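Local coordinates for DNA topoisomerase 2-associated protein PAT1 (Saccharomyces cerevisiae, PDB 4OJJ) that activates mRNA decapping and represses translation in yeast, this C-terminal helical-repeat region probably serving as a platform for partner proteins, at residues A[200-205]-A[252-257]; A[232-237]-A[304-309]. All coordinates share one frame; numbering follows the deposited sequence.

Contact 1 (A[200-205]-A[252-257]). With MG (magnesium ion), chain D.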
loop_
_atom_site.group_PDB
_atom_site.type_symbol
_atom_site.label_atom_id
_atom_site.label_comp_id
_atom_site.label_asym_id
_atom_site.label_seq_id
_atom_site.Cartn_x
_atom_site.Cartn_y
_atom_site.Cartn_z
ATOM N N SER A 200 12.619 3.627 -13.048
ATOM C CA SER A 200 11.463 4.529 -13.131
ATOM C C SER A 200 11.338 5.438 -11.922
ATOM O O SER A 200 10.639 6.435 -11.990
ATOM C CB SER A 200 10.149 3.771 -13.326
ATOM O OG SER A 200 9.762 3.095 -12.141
ATOM N N LEU A 201 12.011 5.103 -10.827
ATOM C CA LEU A 201 11.938 5.916 -9.615
ATOM C C LEU A 201 13.202 6.720 -9.350
ATOM O O LEU A 201 13.173 7.703 -8.610
ATOM C CB LEU A 201 11.646 5.036 -8.412
ATOM C CG LEU A 201 10.348 4.257 -8.566
ATOM C CD1 LEU A 201 10.145 3.307 -7.398
ATOM C CD2 LEU A 201 9.205 5.237 -8.691
ATOM N N GLU A 202 14.309 6.280 -9.935
ATOM C CA GLU A 202 15.608 6.876 -9.661
ATOM C C GLU A 202 15.518 8.405 -9.769
ATOM O O GLU A 202 14.959 8.919 -10.727
ATOM C CB GLU A 202 16.672 6.296 -10.609
ATOM C CG GLU A 202 18.140 6.589 -10.242
ATOM C CD GLU A 202 19.137 5.816 -11.129
ATOM O OE1 GLU A 202 20.334 5.808 -10.820
ATOM O OE2 GLU A 202 18.733 5.213 -12.143
ATOM N N SER A 203 16.035 9.103 -8.754
ATOM C CA SER A 203 16.045 10.576 -8.661
ATOM C C SER A 203 14.678 11.202 -8.330
ATOM O O SER A 203 14.542 12.410 -8.279
ATOM C CB SER A 203 16.681 11.231 -9.900
ATOM O OG SER A 203 15.864 11.101 -11.058
ATOM N N LYS A 204 13.674 10.369 -8.098
ATOM C CA LYS A 204 12.342 10.845 -7.754
ATOM C C LYS A 204 11.839 10.136 -6.522
ATOM O O LYS A 204 10.664 10.176 -6.221
ATOM C CB LYS A 204 11.375 10.560 -8.889
ATOM C CG LYS A 204 11.671 11.324 -10.156
ATOM C CD LYS A 204 10.939 10.696 -11.317
ATOM C CE LYS A 204 11.030 11.514 -12.599
ATOM N NZ LYS A 204 10.138 10.909 -13.648
ATOM N N ILE A 205 12.734 9.469 -5.807
ATOM C CA ILE A 205 12.315 8.629 -4.701
ATOM C C ILE A 205 11.733 9.446 -3.549
ATOM O O ILE A 205 10.760 9.051 -2.917
ATOM C CB ILE A 205 13.472 7.733 -4.241
ATOM C CG1 ILE A 205 13.828 6.750 -5.354
ATOM C CG2 ILE A 205 13.088 6.940 -3.037
ATOM C CD1 ILE A 205 14.972 5.851 -4.974
ATOM N N ILE A 252 19.182 5.209 0.006
ATOM C CA ILE A 252 19.460 5.847 1.271
ATOM C C ILE A 252 20.061 7.238 1.063
ATOM O O ILE A 252 19.932 8.093 1.941
ATOM C CB ILE A 252 20.362 4.977 2.196
ATOM C CG1 ILE A 252 20.148 5.338 3.675
ATOM C CG2 ILE A 252 21.821 5.126 1.829
ATOM C CD1 ILE A 252 21.116 4.629 4.665
ATOM N N ASP A 253 20.704 7.473 -0.085
ATOM C CA ASP A 253 21.236 8.809 -0.383
ATOM C C ASP A 253 20.078 9.735 -0.753
ATOM O O ASP A 253 20.036 10.874 -0.311
ATOM C CB ASP A 253 22.281 8.820 -1.520
ATOM C CG ASP A 253 23.634 8.229 -1.095
ATOM O OD1 ASP A 253 24.032 8.389 0.085
ATOM O OD2 ASP A 253 24.317 7.607 -1.945
ATOM N N GLU A 254 19.149 9.249 -1.570
ATOM C CA GLU A 254 17.998 10.066 -1.975
ATOM C C GLU A 254 17.002 10.424 -0.841
ATOM O O GLU A 254 16.308 11.407 -0.955
ATOM C CB GLU A 254 17.212 9.395 -3.117
ATOM C CG GLU A 254 17.887 9.401 -4.484
ATOM C CD GLU A 254 16.891 9.181 -5.640
ATOM O OE1 GLU A 254 15.768 9.757 -5.627
ATOM O OE2 GLU A 254 17.235 8.426 -6.571
ATOM N N VAL A 255 16.901 9.614 0.214
ATOM C CA VAL A 255 15.924 9.868 1.269
ATOM C C VAL A 255 16.616 10.307 2.553
ATOM O O VAL A 255 16.038 10.299 3.639
ATOM C CB VAL A 255 14.996 8.644 1.543
ATOM C CG1 VAL A 255 14.218 8.250 0.288
ATOM C CG2 VAL A 255 15.792 7.480 2.060
ATOM N N ARG A 256 17.868 10.710 2.419
ATOM C CA ARG A 256 18.658 11.047 3.570
ATOM C C ARG A 256 18.129 12.280 4.340
ATOM O O ARG A 256 18.220 12.316 5.567
ATOM C CB ARG A 256 20.132 11.219 3.157
ATOM C CG ARG A 256 20.979 11.953 4.162
ATOM C CD ARG A 256 22.454 11.707 3.902
ATOM N NE ARG A 256 22.778 10.305 4.113
ATOM C CZ ARG A 256 23.440 9.554 3.248
ATOM N NH1 ARG A 256 23.864 10.080 2.111
ATOM N NH2 ARG A 256 23.672 8.280 3.534
ATOM N N ASP A 257 17.574 13.279 3.651
ATOM C CA ASP A 257 16.971 14.415 4.378
ATOM C C ASP A 257 15.742 13.960 5.173
ATOM O O ASP A 257 15.531 14.432 6.293
ATOM C CB ASP A 257 16.555 15.585 3.457
ATOM C CG ASP A 257 17.727 16.257 2.754
ATOM O OD1 ASP A 257 18.876 16.191 3.249
ATOM O OD2 ASP A 257 17.477 16.859 1.686
HETATM MG MG MG D . 21.927 5.333 -11.367
#

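Contact 2 (A[232-237]-A[304-309])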
loop_
_atom_site.group_PDB
_atom_site.type_symbol
_atom_site.label_atom_id
_atom_site.label_comp_id
_atom_site.label_asym_id
_atom_site.label_seq_id
_atom_site.Cartn_x
_atom_site.Cartn_y
_atom_site.Cartn_z
ATOM N N ILE A 232 5.193 4.697 4.006
ATOM C CA ILE A 232 6.302 5.229 3.219
ATOM C C ILE A 232 7.621 4.468 3.507
ATOM O O ILE A 232 8.335 4.049 2.588
ATOM C CB ILE A 232 6.493 6.703 3.498
ATOM C CG1 ILE A 232 5.238 7.474 3.069
ATOM C CG2 ILE A 232 7.695 7.193 2.777
ATOM C CD1 ILE A 232 5.314 8.955 3.394
ATOM N N TRP A 233 7.921 4.291 4.788
ATOM C CA TRP A 233 9.062 3.498 5.192
ATOM C C TRP A 233 8.959 2.005 4.796
ATOM O O TRP A 233 9.954 1.415 4.360
ATOM C CB TRP A 233 9.341 3.706 6.680
ATOM C CG TRP A 233 9.667 5.167 7.010
ATOM C CD1 TRP A 233 8.850 6.076 7.629
ATOM C CD2 TRP A 233 10.901 5.879 6.720
ATOM N NE1 TRP A 233 9.489 7.298 7.744
ATOM C CE2 TRP A 233 10.750 7.206 7.210
ATOM C CE3 TRP A 233 12.117 5.516 6.121
ATOM C CZ2 TRP A 233 11.760 8.172 7.104
ATOM C CZ3 TRP A 233 13.128 6.475 6.014
ATOM C CH2 TRP A 233 12.937 7.793 6.498
ATOM N N GLN A 234 7.770 1.407 4.915
ATOM C CA GLN A 234 7.571 0.016 4.490
ATOM C C GLN A 234 7.919 -0.104 3.021
ATOM O O GLN A 234 8.544 -1.089 2.623
ATOM C CB GLN A 234 6.112 -0.502 4.705
ATOM C CG GLN A 234 5.638 -0.416 6.163
ATOM C CD GLN A 234 4.170 -0.772 6.384
ATOM O OE1 GLN A 234 3.284 -0.353 5.641
ATOM N NE2 GLN A 234 3.913 -1.558 7.423
ATOM N N PHE A 235 7.515 0.885 2.219
ATOM C CA PHE A 235 7.815 0.850 0.780
ATOM C C PHE A 235 9.335 0.931 0.576
ATOM O O PHE A 235 9.889 0.229 -0.268
ATOM C CB PHE A 235 7.107 1.962 -0.008
ATOM C CG PHE A 235 7.646 2.149 -1.410
ATOM C CD1 PHE A 235 7.147 1.396 -2.467
ATOM C CD2 PHE A 235 8.661 3.068 -1.673
ATOM C CE1 PHE A 235 7.657 1.551 -3.742
ATOM C CE2 PHE A 235 9.170 3.231 -2.948
ATOM C CZ PHE A 235 8.670 2.480 -3.977
ATOM N N LEU A 236 9.997 1.764 1.382
ATOM C CA LEU A 236 11.432 1.991 1.240
ATOM C C LEU A 236 12.198 0.738 1.608
ATOM O O LEU A 236 13.128 0.350 0.906
ATOM C CB LEU A 236 11.904 3.212 2.057
ATOM C CG LEU A 236 11.488 4.558 1.445
ATOM C CD1 LEU A 236 11.915 5.736 2.290
ATOM C CD2 LEU A 236 12.057 4.706 0.035
ATOM N N ALA A 237 11.779 0.105 2.698
ATOM C CA ALA A 237 12.324 -1.174 3.140
ATOM C C ALA A 237 12.243 -2.287 2.066
ATOM O O ALA A 237 13.238 -2.960 1.783
ATOM C CB ALA A 237 11.615 -1.617 4.384
ATOM N N LEU A 304 11.148 4.205 10.915
ATOM C CA LEU A 304 12.481 4.372 10.342
ATOM C C LEU A 304 13.278 3.072 10.436
ATOM O O LEU A 304 13.958 2.686 9.500
ATOM C CB LEU A 304 13.245 5.479 11.074
ATOM C CG LEU A 304 14.644 5.945 10.653
ATOM C CD1 LEU A 304 14.795 6.182 9.158
ATOM C CD2 LEU A 304 14.990 7.237 11.398
ATOM N N ASN A 305 13.208 2.395 11.571
ATOM C CA ASN A 305 14.079 1.251 11.773
ATOM C C ASN A 305 13.733 0.103 10.841
ATOM O O ASN A 305 14.603 -0.645 10.425
ATOM C CB ASN A 305 14.109 0.793 13.226
ATOM C CG ASN A 305 15.316 1.309 13.965
ATOM O OD1 ASN A 305 16.389 1.508 13.378
ATOM N ND2 ASN A 305 15.160 1.527 15.268
ATOM N N LEU A 306 12.470 0.006 10.483
ATOM C CA LEU A 306 12.036 -0.874 9.408
ATOM C C LEU A 306 12.913 -0.740 8.160
ATOM O O LEU A 306 13.338 -1.746 7.582
ATOM C CB LEU A 306 10.630 -0.477 9.033
ATOM C CG LEU A 306 9.529 -1.379 8.534
ATOM C CD1 LEU A 306 9.421 -2.661 9.362
ATOM C CD2 LEU A 306 8.284 -0.517 8.665
ATOM N N PHE A 307 13.148 0.499 7.720
ATOM C CA PHE A 307 13.986 0.738 6.547
ATOM C C PHE A 307 15.489 0.591 6.880
ATOM O O PHE A 307 16.205 -0.125 6.196
ATOM C CB PHE A 307 13.639 2.080 5.891
ATOM C CG PHE A 307 14.716 2.616 4.958
ATOM C CD1 PHE A 307 14.862 2.115 3.685
ATOM C CD2 PHE A 307 15.558 3.641 5.362
ATOM C CE1 PHE A 307 15.830 2.595 2.831
ATOM C CE2 PHE A 307 16.545 4.145 4.498
ATOM C CZ PHE A 307 16.685 3.612 3.234
ATOM N N LEU A 308 15.947 1.227 7.953
ATOM C CA LEU A 308 17.345 1.114 8.371
ATOM C C LEU A 308 17.843 -0.341 8.577
ATOM O O LEU A 308 18.981 -0.692 8.183
ATOM C CB LEU A 308 17.637 1.978 9.612
ATOM C CG LEU A 308 17.382 3.494 9.469
ATOM C CD1 LEU A 308 17.904 4.301 10.673
ATOM C CD2 LEU A 308 18.020 4.023 8.201
ATOM N N ASN A 309 17.016 -1.163 9.219
ATOM C CA ASN A 309 17.333 -2.588 9.412
ATOM C C ASN A 309 17.729 -3.339 8.129
ATOM O O ASN A 309 18.638 -4.155 8.129
ATOM C CB ASN A 309 16.183 -3.307 10.141
ATOM C CG ASN A 309 16.054 -2.865 11.582
ATOM O OD1 ASN A 309 16.701 -1.901 12.015
ATOM N ND2 ASN A 309 15.204 -3.547 12.330
#

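Contact 1 (A[200-205]-A[252-257])
Glu254 reaches from the last turn of helix 245-254 to the turn that follows helix 184-201, and its carboxylate is gripped by two backbone N-H groups of that turn. The receiving unit is a type II beta turn, Leu201 to Lys204, closed by Lys204 N to Leu201 O at 2.8 Å, within the mainly helical, TPR-related fold of the Pat1 family. Both carboxylate oxygens of Glu254 accept a bond: Ser203 N lies 2.6 Å from OE2, and Ile205 N lies 3.1 Å from OE1 with an N-H...O angle of 156°. Both donors come in on the syn sides, each about 26° out of the carboxylate plane, and together they fix the rotation of the group. With CG beside the backbone N (chi1 -72°), the chain of Glu254 runs on extended toward the turn. Were this residue shortened to an alanine, the amides of Ser203 and Ile205 would probably lose their carboxylate acceptor and the turn its tie to the helix end. The Ile205 side chain lies against the same carboxylate, crossing Glu254 at about a right angle, its CB 3.4 Å from Glu254 OE1. Glu202, in the same turn, binds the magnesium ion through OE1. Val255 is next in sequence; it breaks the helical path and occupies the N-cap position of helix 256-277. Its packing is shared with Leu236 of helix 230-241. At Val255 the touching atom is CG1, which meets Ile205 CG2 at 3.7 Å.

Contact 2 (A[232-237]-A[304-309])
Leu304 lays its CD1 methyl over one face of the Trp233 indole, a CH-pi contact with the carbon 3.9 Å from the centroid of the six-membered ring and 26° off the ring normal. Leu304 CG stands anti to the backbone N, so that the side chain runs alongside the indole, pointing the same way. Phe307 meets the same indole differently: its CB sits at the ring edge, 3.8 Å from Trp233 CE3, while the phenyl ring is oblique to the indole, with planes at 43°. The same side of the phenyl ring also meets Leu236, whose CB comes obliquely within 3.6 Å of Phe307 CD1, and the amide N of Ala237 lies at the ring edge. The small side chain of Ala237 lets the two backbones come close: its CA is 4.2 Å from that of Phe307, and its CB rests 3.6 Å from Leu306 O. Toward the solvent-facing margin, Gln234 CG touches Leu306 CD2, the aliphatic part of the glutamine doing the packing. No hydrogen bond joins the segments. The short axes run almost parallel, 7° apart and 8.0 Å at closest approach, a side-by-side pairing of two helices in this superhelical fold. Phe209 packs edge-to-face with Trp233, and Ile259 of helix 256-277 touches both Trp233 and Phe307. Farther out, Phe235 turns to helix 156-177, while Asn305 of helix 284-310 faces strand 313-316, where its OD1 accepts a hydrogen bond from Tyr315 N.

Contacts 1 and 2 lie about 13 Å apart, centre to centre, and share one apolar interior. Leu236, from 232-237, bridges them: its CD2 is 3.9 Å from Ile205 CG2, and its CD1 is 4.0 Å from Val255 CG1. Beside it Leu201 CD1 packs at 3.8 Å on Phe235 CZ, and Ile252 CG1 at 3.9 Å on Phe307 CE2. The segments alternate along the chain, so the two contacts interlock helices 184-201, 230-241, 245-254 and 284-310. They differ in means: polar capture of a turn in contact 1, apolar helix pairing in contact 2. The magnesium ion is joined to contact 1 through Glu202 OE1, a residue of its turn.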